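Local coordinates for carboxymuconolactone decarboxylase family protein (Thermotoga maritima, PDB 1VKE), which probably takes part in the antioxidative response, perhaps through a peroxiredoxin-like oxidoreductase activity, as a helical protein of the carboxymuconolactone decarboxylase family, at the interface of chains A and B and the interface of chains A and C. Coordinates in Å, arbitrary orientation; residue numbers count along the deposited sequence, not the author numbering. Chains: chain A/B/C, carboxymuconolactone decarboxylase family protein.

Contact 1: the interface of chains A and B. Residues chain A 51-53, 58; chain B 90-91, 94-95.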
ATOM      1  N   GLY A  51      -1.612 -27.327 -10.654  1.00 19.02           N
ATOM      2  CA  GLY A  51      -2.884 -27.870 -10.213  1.00 16.80           C
ATOM      3  C   GLY A  51      -3.767 -27.910 -11.449  1.00 16.10           C
ATOM      4  O   GLY A  51      -3.317 -28.205 -12.567  1.00 17.33           O
ATOM      5  N   LYS A  52      -5.027 -27.566 -11.267  1.00 13.43           N
ATOM      6  CA  LYS A  52      -5.884 -27.335 -12.403  1.00 12.59           C
ATOM      7  C   LYS A  52      -5.429 -26.130 -13.213  1.00 12.70           C
ATOM      8  O   LYS A  52      -5.638 -26.122 -14.429  1.00 14.30           O
ATOM      9  CB  LYS A  52      -7.347 -27.224 -11.971  1.00 12.10           C
ATOM     10  CG  LYS A  52      -7.896 -28.524 -11.521  1.00 10.75           C
ATOM     11  CD  LYS A  52      -7.878 -29.545 -12.667  1.00 15.69           C
ATOM     12  CE  LYS A  52      -8.452 -30.844 -12.242  1.00 17.44           C
ATOM     13  NZ  LYS A  52      -8.633 -31.783 -13.403  1.00 18.65           N
ATOM     14  N   LEU A  53      -4.777 -25.144 -12.577  1.00 10.40           N
ATOM     15  CA  LEU A  53      -4.059 -24.089 -13.305  1.00 11.67           C
ATOM     16  C   LEU A  53      -2.648 -24.571 -13.527  1.00 11.40           C
ATOM     17  O   LEU A  53      -2.029 -25.117 -12.613  1.00 11.29           O
ATOM     18  CB  LEU A  53      -4.019 -22.783 -12.509  1.00 13.99           C
ATOM     19  CG  LEU A  53      -5.349 -22.116 -12.217  1.00 11.22           C
ATOM     20  CD1 LEU A  53      -5.141 -20.921 -11.321  1.00 13.53           C
ATOM     21  CD2 LEU A  53      -6.084 -21.778 -13.509  1.00 13.60           C
ATOM     22  N   LYS A  58      -0.035 -19.816 -13.228  1.00  9.84           N
ATOM     23  CA  LYS A  58       0.160 -19.377 -11.834  1.00  8.44           C
ATOM     24  C   LYS A  58       1.294 -18.359 -11.740  1.00  9.30           C
ATOM     25  O   LYS A  58       1.191 -17.379 -10.980  1.00  9.78           O
ATOM     26  CB  LYS A  58       0.454 -20.546 -10.893  1.00 10.23           C
ATOM     27  CG  LYS A  58      -0.711 -21.510 -10.769  1.00  9.47           C
ATOM     28  CD  LYS A  58      -0.483 -22.532  -9.636  1.00 10.31           C
ATOM     29  CE  LYS A  58      -1.688 -23.434  -9.389  1.00 14.10           C
ATOM     30  NZ  LYS A  58      -1.581 -24.285  -8.110  1.00 11.79           N
TER
ATOM     31  N   GLU B  90     -12.155 -25.009  -8.414  1.00 11.21           N
ATOM     32  CA  GLU B  90     -10.738 -25.278  -8.132  1.00 10.60           C
ATOM     33  C   GLU B  90      -9.789 -24.257  -8.780  1.00 10.46           C
ATOM     34  O   GLU B  90      -8.836 -23.826  -8.174  1.00 11.01           O
ATOM     35  CB  GLU B  90     -10.345 -26.679  -8.584  1.00 11.78           C
ATOM     36  CG  GLU B  90      -8.869 -27.031  -8.366  1.00 10.90           C
ATOM     37  CD  GLU B  90      -8.433 -27.057  -6.920  1.00 15.91           C
ATOM     38  OE1 GLU B  90      -9.278 -27.245  -6.022  1.00 15.26           O
ATOM     39  OE2 GLU B  90      -7.203 -26.928  -6.682  1.00 14.98           O
ATOM     40  N   GLU B  91     -10.072 -23.879 -10.011  1.00  8.47           N
ATOM     41  CA  GLU B  91      -9.277 -22.802 -10.655  1.00 10.70           C
ATOM     42  C   GLU B  91      -9.376 -21.531  -9.834  1.00 11.09           C
ATOM     43  O   GLU B  91      -8.372 -20.878  -9.565  1.00 10.25           O
ATOM     44  CB  GLU B  91      -9.782 -22.601 -12.065  1.00  8.89           C
ATOM     45  CG  GLU B  91      -9.295 -23.675 -13.037  1.00 10.79           C
ATOM     46  CD  GLU B  91      -9.928 -23.525 -14.427  1.00 17.71           C
ATOM     47  OE1 GLU B  91     -11.139 -23.226 -14.531  1.00 12.45           O
ATOM     48  OE2 GLU B  91      -9.213 -23.710 -15.435  1.00 16.72           O
ATOM     49  N   GLU B  94      -7.356 -21.889  -6.516  1.00 11.70           N
ATOM     50  CA  GLU B  94      -5.915 -21.865  -6.708  1.00 11.71           C
ATOM     51  C   GLU B  94      -5.465 -20.434  -6.958  1.00 11.78           C
ATOM     52  O   GLU B  94      -4.386 -20.021  -6.513  1.00 13.03           O
ATOM     53  CB  GLU B  94      -5.504 -22.773  -7.849  1.00 13.26           C
ATOM     54  CG  GLU B  94      -5.657 -24.256  -7.508  1.00 13.59           C
ATOM     55  CD  GLU B  94      -5.288 -25.213  -8.634  1.00 14.65           C
ATOM     56  OE1 GLU B  94      -4.507 -24.831  -9.536  1.00 15.96           O
ATOM     57  OE2 GLU B  94      -5.815 -26.360  -8.652  1.00 13.44           O
ATOM     58  N   ALA B  95      -6.276 -19.668  -7.685  1.00 10.81           N
ATOM     59  CA  ALA B  95      -5.979 -18.230  -7.862  1.00 11.54           C
ATOM     60  C   ALA B  95      -6.030 -17.447  -6.565  1.00 12.87           C
ATOM     61  O   ALA B  95      -5.131 -16.657  -6.272  1.00 13.48           O
ATOM     62  CB  ALA B  95      -6.898 -17.593  -8.897  1.00 14.73           C
TER
HETATM   63  O   HOH W   1      -2.424 -22.094  -6.163  1.00 23.05           O
HETATM   64  O   HOH W   2      -6.822 -24.500 -16.247  1.00 42.27           O
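The carboxylate of B:Glu94 meets the backbone of A:Lys52 and A:Leu53 in the two-fold interface of chains A and B, a worked example of one side chain reading a short run of main-chain N-H groups in the neighbouring subunit. A:Lys52 N gives its hydrogen to B:Glu94 OE2, on the syn lone pair, at 3.0 Å. A:Leu53 N reaches the other oxygen, B:Glu94 OE1, at 3.1 Å; this bond is nearly straight (169° at the hydrogen), although the donor stands 33° out of the carboxylate plane. With both oxygens held, the carboxylate has little freedom to turn. Its extended chain (chi2 179°) carries the group from helix 89-103 to the loop of chain A.

Charge adds a second tie. The ammonium NZ of A:Lys58, at the end of a stretched side chain, forms a salt bridge with B:Glu94 OE1 at 3.3 Å. Putting a glutamine here would probably leave that ammonium without its charged mate and one of the two backbone N-H groups facing an amide nitrogen instead of an acceptor.

Apolar contacts flank the polar centre. A:Lys52 CG lies 3.6 Å from B:Glu90 CG where the two side chains cross at about a right angle, and A:Leu53 CD2 rests on the aliphatic part of B:Glu91.

Water completes the patch. One molecule joins A:Lys58 NZ to the carbonyl O of B:Glu94; another lies 2.7 Å from A:Lys52 O and 2.6 Å from B:Glu91 OE2.

Contact 2: the interface of chains A and B. Residues chain A 57, 60-61, 64, 91, 95; chain B 53, 57, 61.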
ATOM      1  N   THR A  57       0.500 -20.311 -15.908  1.00 11.23           N
ATOM      2  CA  THR A  57      -0.610 -19.446 -15.545  1.00  9.75           C
ATOM      3  C   THR A  57      -0.413 -18.925 -14.133  1.00 10.01           C
ATOM      4  O   THR A  57      -0.646 -17.734 -13.846  1.00 11.16           O
ATOM      5  CB  THR A  57      -1.931 -20.231 -15.689  1.00 11.47           C
ATOM      6  OG1 THR A  57      -2.110 -20.639 -17.059  1.00 14.01           O
ATOM      7  CG2 THR A  57      -3.110 -19.413 -15.351  1.00 12.33           C
ATOM      8  N   LEU A  60       2.214 -16.290 -14.083  1.00 11.10           N
ATOM      9  CA  LEU A  60       1.675 -15.035 -14.588  1.00 11.18           C
ATOM     10  C   LEU A  60       0.793 -14.332 -13.571  1.00  9.57           C
ATOM     11  O   LEU A  60       0.797 -13.090 -13.490  1.00 11.56           O
ATOM     12  CB  LEU A  60       0.894 -15.253 -15.879  1.00 12.47           C
ATOM     13  CG  LEU A  60       1.694 -15.582 -17.133  1.00 11.53           C
ATOM     14  CD1 LEU A  60       0.835 -16.242 -18.210  1.00 12.45           C
ATOM     15  CD2 LEU A  60       2.435 -14.351 -17.733  1.00 13.69           C
ATOM     16  N   MET A  61       0.028 -15.114 -12.816  1.00 10.78           N
ATOM     17  CA  MET A  61      -0.753 -14.533 -11.712  1.00 11.69           C
ATOM     18  C   MET A  61       0.125 -13.915 -10.647  1.00 10.31           C
ATOM     19  O   MET A  61      -0.164 -12.821 -10.131  1.00 12.16           O
ATOM     20  CB  MET A  61      -1.722 -15.543 -11.103  1.00 12.44           C
ATOM     21  CG  MET A  61      -2.814 -15.861 -12.066  1.00 16.14           C
ATOM     22  SD  MET A  61      -3.667 -17.263 -11.446  1.00 21.13           S
ATOM     23  CE  MET A  61      -4.922 -17.334 -12.721  1.00 26.47           C
ATOM     24  N   VAL A  64       1.355 -10.610 -11.993  1.00  8.70           N
ATOM     25  CA  VAL A  64       0.313  -9.559 -11.874  1.00  9.18           C
ATOM     26  C   VAL A  64       0.232  -9.048 -10.427  1.00 10.65           C
ATOM     27  O   VAL A  64       0.206  -7.840 -10.189  1.00  8.42           O
ATOM     28  CB  VAL A  64      -1.114 -10.045 -12.382  1.00 11.71           C
ATOM     29  CG1 VAL A  64      -2.218  -9.043 -12.008  1.00 12.72           C
ATOM     30  CG2 VAL A  64      -1.042 -10.254 -13.851  1.00 12.12           C
ATOM     31  N   GLU A  91       2.254 -12.576 -24.126  1.00 11.88           N
ATOM     32  CA  GLU A  91       1.483 -13.007 -22.934  1.00 12.86           C
ATOM     33  C   GLU A  91       1.849 -12.177 -21.695  1.00  9.84           C
ATOM     34  O   GLU A  91       0.982 -11.736 -20.906  1.00 12.21           O
ATOM     35  CB  GLU A  91       1.699 -14.494 -22.625  1.00 11.82           C
ATOM     36  CG  GLU A  91       1.018 -15.440 -23.613  1.00 14.58           C
ATOM     37  CD  GLU A  91       1.405 -16.900 -23.420  1.00 19.74           C
ATOM     38  OE1 GLU A  91       2.599 -17.224 -23.278  1.00 16.06           O
ATOM     39  OE2 GLU A  91       0.486 -17.741 -23.409  1.00 23.64           O
ATOM     40  N   ALA A  95      -0.516  -9.475 -19.429  1.00 11.42           N
ATOM     41  CA  ALA A  95      -0.657  -9.561 -17.986  1.00 11.25           C
ATOM     42  C   ALA A  95      -0.225  -8.222 -17.363  1.00 12.82           C
ATOM     43  O   ALA A  95      -0.895  -7.688 -16.454  1.00 12.60           O
ATOM     44  CB  ALA A  95       0.180 -10.705 -17.404  1.00 12.59           C
TER
ATOM     45  N   LEU B  53      -3.599 -14.313 -24.208  1.00 11.71           N
ATOM     46  CA  LEU B  53      -4.198 -14.881 -23.019  1.00 13.04           C
ATOM     47  C   LEU B  53      -5.694 -14.924 -23.198  1.00 11.19           C
ATOM     48  O   LEU B  53      -6.296 -13.965 -23.678  1.00 13.50           O
ATOM     49  CB  LEU B  53      -3.908 -14.041 -21.792  1.00 12.83           C
ATOM     50  CG  LEU B  53      -2.445 -13.907 -21.381  1.00 14.16           C
ATOM     51  CD1 LEU B  53      -2.381 -12.990 -20.158  1.00 19.85           C
ATOM     52  CD2 LEU B  53      -1.818 -15.279 -21.090  1.00 13.04           C
ATOM     53  N   THR B  57      -8.421 -16.662 -18.224  1.00 10.50           N
ATOM     54  CA  THR B  57      -7.152 -16.343 -17.591  1.00 12.89           C
ATOM     55  C   THR B  57      -7.105 -14.870 -17.151  1.00 10.24           C
ATOM     56  O   THR B  57      -6.713 -14.512 -16.030  1.00 12.68           O
ATOM     57  CB  THR B  57      -6.022 -16.615 -18.555  1.00 14.76           C
ATOM     58  OG1 THR B  57      -5.939 -18.032 -18.808  1.00 17.36           O
ATOM     59  CG2 THR B  57      -4.703 -16.234 -17.963  1.00 14.26           C
ATOM     60  N   MET B  61      -6.879 -13.235 -13.481  1.00 12.11           N
ATOM     61  CA  MET B  61      -5.875 -12.226 -13.083  1.00 11.59           C
ATOM     62  C   MET B  61      -6.535 -11.021 -12.446  1.00 12.96           C
ATOM     63  O   MET B  61      -6.042 -10.466 -11.454  1.00 12.91           O
ATOM     64  CB  MET B  61      -5.065 -11.796 -14.283  1.00 11.80           C
ATOM     65  CG  MET B  61      -4.216 -12.871 -14.772  1.00 14.49           C
ATOM     66  SD  MET B  61      -3.436 -12.460 -16.332  1.00 14.89           S
ATOM     67  CE  MET B  61      -2.107 -13.632 -16.347  1.00 17.53           C
TER
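Helix 55-68 of chain A faces helix 55-68 of chain B across the local two-fold, while helix 89-103 of chain A and the loop bearing B:Leu53 close one flank. In this all-helical fold of the carboxymuconolactone decarboxylase family, the patch illustrates how a flexible thioether can fill a groove between two helices of a partner.

B:Met61 is the inserted side chain. It runs out extended beyond CG (chi2 171°), which drives the methyl CE deep into chain A instead of folding it back on its own helix. CE of B:Met61 presses against CB of A:Leu60, on helix 55-68, at 3.4 Å, a tight fit, and meets the methyl CB of A:Ala95, on helix 89-103, at 3.9 Å. One side of the sulfur SD of B:Met61 is turned to both A:Ala95 CB and A:Val64 CG2, the latter 4.1 Å away; the valine and methionine side chains cross at about a right angle.

Next to the methionine, B:Leu53 divides its work between its two branches. B:Leu53 CD1 points at the backbone of helix 89-103, 4.0 Å from A:Ala95 N, and CD2 approaches A:Leu60 CD1 at the same distance.

Close to the two-fold, the threonine methyls A:Thr57 CG2 and B:Thr57 CG2 face each other at 4.4 Å, and the side chains of A:Met61 and B:Met61 cross at nearly a right angle, their CG atoms 4.3 Å apart.

Contact 3: the interface of chains A and B. Residues chain A 40, 43-44, 47-48; chain B 98, 101-102.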
ATOM      1  N   PHE A  40       6.144 -20.464   6.201  1.00 14.68           N
ATOM      2  CA  PHE A  40       5.643 -19.460   5.277  1.00 15.91           C
ATOM      3  C   PHE A  40       6.316 -19.586   3.932  1.00 14.90           C
ATOM      4  O   PHE A  40       5.656 -19.565   2.898  1.00 16.35           O
ATOM      5  CB  PHE A  40       5.862 -18.018   5.761  1.00 18.08           C
ATOM      6  CG  PHE A  40       5.286 -16.998   4.798  1.00 19.17           C
ATOM      7  CD1 PHE A  40       5.958 -16.646   3.624  1.00 22.68           C
ATOM      8  CD2 PHE A  40       4.041 -16.473   5.019  1.00 18.28           C
ATOM      9  CE1 PHE A  40       5.379 -15.743   2.701  1.00 24.50           C
ATOM     10  CE2 PHE A  40       3.433 -15.565   4.102  1.00 17.18           C
ATOM     11  CZ  PHE A  40       4.100 -15.212   2.954  1.00 18.42           C
ATOM     12  N   LEU A  43       4.968 -22.458   1.960  1.00 17.25           N
ATOM     13  CA  LEU A  43       3.647 -22.196   1.360  1.00 18.40           C
ATOM     14  C   LEU A  43       3.761 -21.288   0.146  1.00 20.22           C
ATOM     15  O   LEU A  43       3.058 -21.445  -0.852  1.00 19.46           O
ATOM     16  CB  LEU A  43       2.690 -21.564   2.368  1.00 20.86           C
ATOM     17  CG  LEU A  43       1.984 -22.548   3.280  1.00 28.46           C
ATOM     18  CD1 LEU A  43       1.371 -21.830   4.480  1.00 31.17           C
ATOM     19  CD2 LEU A  43       0.908 -23.317   2.476  1.00 31.28           C
ATOM     20  N   ASP A  44       4.639 -20.306   0.236  1.00 20.05           N
ATOM     21  CA  ASP A  44       4.908 -19.435  -0.887  1.00 19.49           C
ATOM     22  C   ASP A  44       5.372 -20.259  -2.099  1.00 22.07           C
ATOM     23  O   ASP A  44       4.922 -20.019  -3.214  1.00 24.68           O
ATOM     24  CB  ASP A  44       5.924 -18.390  -0.471  1.00 21.46           C
ATOM     25  CG  ASP A  44       6.165 -17.337  -1.527  1.00 25.76           C
ATOM     26  OD1 ASP A  44       5.214 -16.895  -2.188  1.00 31.15           O
ATOM     27  OD2 ASP A  44       7.291 -16.871  -1.719  1.00 28.54           O
ATOM     28  N   VAL A  47       2.170 -22.748  -3.510  1.00 16.80           N
ATOM     29  CA  VAL A  47       0.973 -22.232  -4.172  1.00 17.15           C
ATOM     30  C   VAL A  47       1.200 -21.995  -5.664  1.00 16.82           C
ATOM     31  O   VAL A  47       0.249 -21.698  -6.376  1.00 17.55           O
ATOM     32  CB  VAL A  47       0.353 -20.974  -3.490  1.00 17.10           C
ATOM     33  CG1 VAL A  47      -0.098 -21.333  -2.058  1.00 18.91           C
ATOM     34  CG2 VAL A  47       1.273 -19.745  -3.553  1.00 15.06           C
ATOM     35  N   TYR A  48       2.438 -22.138  -6.135  1.00 17.20           N
ATOM     36  CA  TYR A  48       2.750 -22.038  -7.568  1.00 16.83           C
ATOM     37  C   TYR A  48       3.011 -23.397  -8.263  1.00 18.12           C
ATOM     38  O   TYR A  48       3.278 -23.442  -9.460  1.00 19.42           O
ATOM     39  CB  TYR A  48       3.944 -21.093  -7.802  1.00 16.11           C
ATOM     40  CG  TYR A  48       3.656 -19.683  -7.341  1.00 15.37           C
ATOM     41  CD1 TYR A  48       2.967 -18.797  -8.151  1.00 16.95           C
ATOM     42  CD2 TYR A  48       4.054 -19.245  -6.082  1.00 18.55           C
ATOM     43  CE1 TYR A  48       2.683 -17.521  -7.716  1.00 15.16           C
ATOM     44  CE2 TYR A  48       3.784 -17.956  -5.643  1.00 18.45           C
ATOM     45  CZ  TYR A  48       3.096 -17.097  -6.469  1.00 17.22           C
ATOM     46  OH  TYR A  48       2.807 -15.812  -6.079  1.00 16.88           O
TER
ATOM     47  N   ILE B  98      -2.983 -17.851  -4.330  1.00 11.71           N
ATOM     48  CA  ILE B  98      -1.828 -17.016  -4.744  1.00 12.37           C
ATOM     49  C   ILE B  98      -2.028 -15.630  -4.174  1.00 12.59           C
ATOM     50  O   ILE B  98      -1.123 -15.031  -3.579  1.00 13.65           O
ATOM     51  CB  ILE B  98      -1.654 -17.004  -6.297  1.00 13.26           C
ATOM     52  CG1 ILE B  98      -1.154 -18.361  -6.776  1.00 14.36           C
ATOM     53  CG2 ILE B  98      -0.737 -15.823  -6.733  1.00 15.45           C
ATOM     54  CD1 ILE B  98      -1.301 -18.559  -8.303  1.00 13.81           C
ATOM     55  N   VAL B 101      -1.303 -15.689  -0.298  1.00 14.13           N
ATOM     56  CA  VAL B 101       0.131 -15.724   0.049  1.00 15.25           C
ATOM     57  C   VAL B 101       0.862 -14.427  -0.302  1.00 16.22           C
ATOM     58  O   VAL B 101       1.654 -13.936   0.493  1.00 16.64           O
ATOM     59  CB  VAL B 101       0.797 -16.974  -0.579  1.00 17.46           C
ATOM     60  CG1 VAL B 101       2.282 -16.987  -0.298  1.00 22.70           C
ATOM     61  CG2 VAL B 101       0.212 -18.219   0.013  1.00 18.58           C
ATOM     62  N   VAL B 102       0.611 -13.882  -1.479  1.00 14.25           N
ATOM     63  CA  VAL B 102       1.224 -12.629  -1.880  1.00 14.37           C
ATOM     64  C   VAL B 102       0.732 -11.461  -0.997  1.00 16.21           C
ATOM     65  O   VAL B 102       1.514 -10.617  -0.542  1.00 13.70           O
ATOM     66  CB  VAL B 102       0.981 -12.346  -3.414  1.00 16.34           C
ATOM     67  CG1 VAL B 102       1.557 -11.009  -3.805  1.00 19.02           C
ATOM     68  CG2 VAL B 102       1.630 -13.424  -4.271  1.00 18.06           C
TER
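B:Val101 of helix 89-103 fits against A:Val47 and A:Asp44, near the C-terminal end of helix 35-46, and shows how a small branched residue can divide its methyls between two neighbours. On the tight side, CG2 of B:Val101 reaches toward the side chain of A:Val47, tip to tip, with A:Val47 CG1 at 3.8 Å. With chi1 at 177°, CG1 of B:Val101 is directed away from the backbone nitrogen and against A:Asp44, 3.6 Å from that residue's CA and 3.5 Å from its carboxylate oxygen OD1.

One turn back along the helix, B:Ile98 continues the close packing. B:Ile98 CG1 sits 3.6 Å from the carbonyl oxygen O of A:Val47, while its CG2 lies 3.6 Å from the phenol oxygen OH of A:Tyr48 and also touches ring carbon CE1. B:Val102 CG2 meets the same A:Tyr48 OH at 3.2 Å, the side chains crossing at about a right angle. Within chain A, the carbonyl oxygen of A:Asp44 lies at the edge of the tyrosine ring, in its plane.

Contact thins toward A:Leu43 and A:Phe40, each of which loses little surface to chain B. A:Leu43 approaches through its carbonyl oxygen O, 4.4 Å from B:Val101 CG2. A:Phe40 offers a rim atom: its CZ stands 3.7 Å from the carbonyl oxygen O of B:Val101.

Contact 4: the interface of chains A and C. Residues chain A 100-101, 104-105, 108; chain C 40, 44.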
ATOM      1  N   LEU A 100      -1.090  -2.619 -14.852  1.00 12.08           N
ATOM      2  CA  LEU A 100      -0.906  -1.199 -15.054  1.00 13.42           C
ATOM      3  C   LEU A 100      -2.256  -0.495 -14.873  1.00 14.64           C
ATOM      4  O   LEU A 100      -2.379   0.529 -14.193  1.00 12.41           O
ATOM      5  CB  LEU A 100      -0.334  -0.939 -16.447  1.00 10.71           C
ATOM      6  CG  LEU A 100      -0.249   0.522 -16.884  1.00 12.79           C
ATOM      7  CD1 LEU A 100       0.674   1.302 -15.962  1.00 12.24           C
ATOM      8  CD2 LEU A 100       0.254   0.604 -18.312  1.00 14.94           C
ATOM      9  N   VAL A 101      -3.285  -0.992 -15.548  1.00 13.61           N
ATOM     10  CA  VAL A 101      -4.572  -0.294 -15.506  1.00 14.31           C
ATOM     11  C   VAL A 101      -5.178  -0.361 -14.094  1.00 12.94           C
ATOM     12  O   VAL A 101      -5.727   0.631 -13.541  1.00 14.67           O
ATOM     13  CB  VAL A 101      -5.508  -0.887 -16.580  1.00 14.37           C
ATOM     14  CG1 VAL A 101      -6.937  -0.344 -16.421  1.00 18.99           C
ATOM     15  CG2 VAL A 101      -4.943  -0.550 -17.936  1.00 14.80           C
ATOM     16  N   GLY A 104      -2.522   1.648 -11.499  1.00 13.09           N
ATOM     17  CA  GLY A 104      -2.303   3.071 -11.778  1.00 14.26           C
ATOM     18  C   GLY A 104      -0.949   3.424 -12.299  1.00 14.44           C
ATOM     19  O   GLY A 104      -0.064   2.570 -12.410  1.00 11.36           O
ATOM     20  N   SER A 105      -0.767   4.705 -12.600  1.00 11.80           N
ATOM     21  CA  SER A 105       0.484   5.192 -13.120  1.00 13.77           C
ATOM     22  C   SER A 105       1.655   5.015 -12.186  1.00 11.23           C
ATOM     23  O   SER A 105       2.772   5.015 -12.652  1.00 10.70           O
ATOM     24  CB  SER A 105       0.372   6.635 -13.618  1.00 17.29           C
ATOM     25  OG  SER A 105       0.269   7.540 -12.546  1.00 15.85           O
ATOM     26  N   ILE A 108       4.124   2.494 -13.273  1.00  9.67           N
ATOM     27  CA  ILE A 108       4.983   2.696 -14.465  1.00  8.91           C
ATOM     28  C   ILE A 108       6.493   2.478 -14.225  1.00 11.48           C
ATOM     29  O   ILE A 108       7.119   1.778 -15.024  1.00 12.29           O
ATOM     30  CB  ILE A 108       4.675   4.037 -15.215  1.00 10.58           C
ATOM     31  CG1 ILE A 108       3.295   3.901 -15.871  1.00 11.43           C
ATOM     32  CG2 ILE A 108       5.777   4.386 -16.240  1.00 11.90           C
ATOM     33  CD1 ILE A 108       2.822   5.164 -16.529  1.00 13.66           C
TER
ATOM     34  N   PHE C  40      -2.980   3.916 -22.147  1.00 11.63           N
ATOM     35  CA  PHE C  40      -2.822   4.273 -20.742  1.00 12.48           C
ATOM     36  C   PHE C  40      -1.844   5.436 -20.591  1.00 10.92           C
ATOM     37  O   PHE C  40      -2.145   6.413 -19.858  1.00 13.17           O
ATOM     38  CB  PHE C  40      -2.302   3.106 -19.881  1.00 12.70           C
ATOM     39  CG  PHE C  40      -2.184   3.506 -18.413  1.00 13.51           C
ATOM     40  CD1 PHE C  40      -1.105   4.256 -17.957  1.00 18.43           C
ATOM     41  CD2 PHE C  40      -3.186   3.233 -17.572  1.00 18.39           C
ATOM     42  CE1 PHE C  40      -1.054   4.693 -16.623  1.00 16.18           C
ATOM     43  CE2 PHE C  40      -3.154   3.634 -16.270  1.00 12.87           C
ATOM     44  CZ  PHE C  40      -2.096   4.366 -15.768  1.00 15.54           C
ATOM     45  N   ASP C  44      -2.531   9.184 -19.023  1.00 11.95           N
ATOM     46  CA  ASP C  44      -1.672   9.734 -17.980  1.00 13.45           C
ATOM     47  C   ASP C  44      -1.197  11.152 -18.337  1.00 17.87           C
ATOM     48  O   ASP C  44      -1.191  12.055 -17.499  1.00 20.83           O
ATOM     49  CB  ASP C  44      -0.487   8.808 -17.789  1.00 13.73           C
ATOM     50  CG  ASP C  44       0.372   9.144 -16.587  1.00 22.34           C
ATOM     51  OD1 ASP C  44      -0.147   9.570 -15.546  1.00 27.23           O
ATOM     52  OD2 ASP C  44       1.595   8.979 -16.616  1.00 31.66           O
TER
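The carboxylate oxygen OD1 of C:Asp44 comes alongside A:Ser105, 3.5 Å from CB and 3.6 Å from the hydroxyl OG, near but without a clear hydrogen bond. Shape matching against an aromatic ring carries more of this patch, part of an A-C interface that is not an exact two-fold and whose biological role the structure alone does not show.

C:Phe40 projects from helix 35-46 with CG opposite the backbone nitrogen (chi1 -179°), sending its ring to chain A. There A:Leu100 lies over one face: its CG stands above the C:Phe40 ring centre, 3.9 Å from the centroid, in a CH-pi contact, with methyl CD2 toward the ring root. The far rim meets the backbone turn, where C:Phe40 CZ is 3.5 Å from A:Ser105 N, and A:Ser105 CB sits at the ring edge, in plane. A:Ile108 adds its CD1 methyl, 3.9 Å from C:Phe40 CE1. Engaged at face and edge, the ring is probably restrained. Replacing the phenylalanine with an alanine would probably leave A:Leu100 without the face it packs on and open a gap beside A:Ser105 and A:Ile108.

In chain A the site sits where helix 89-103 ends, passes through A:Gly104 into the 3-10 turn 105-107, and leads into helix 108-126.

Contacts 1, 2 and 3 belong to one two-fold interface: contact 1 is about 12 Å from each of the others, and contacts 2 and 3 about 16 Å apart, between C-alpha centres. Contact 4 joins a different pair of chains, 17 Å from contact 2 and 26 to 28 Å from contacts 3 and 1. Helix 89-103 serves all four. Leu53, Glu91 and Ala95 recur in contacts 1 and 2 with the chains exchanged, and Phe40, Asp44 and Val101 recur in contacts 3 and 4. Those residues may therefore couple paired subunits to further neighbours in the six-chain assembly, if it is the biological one.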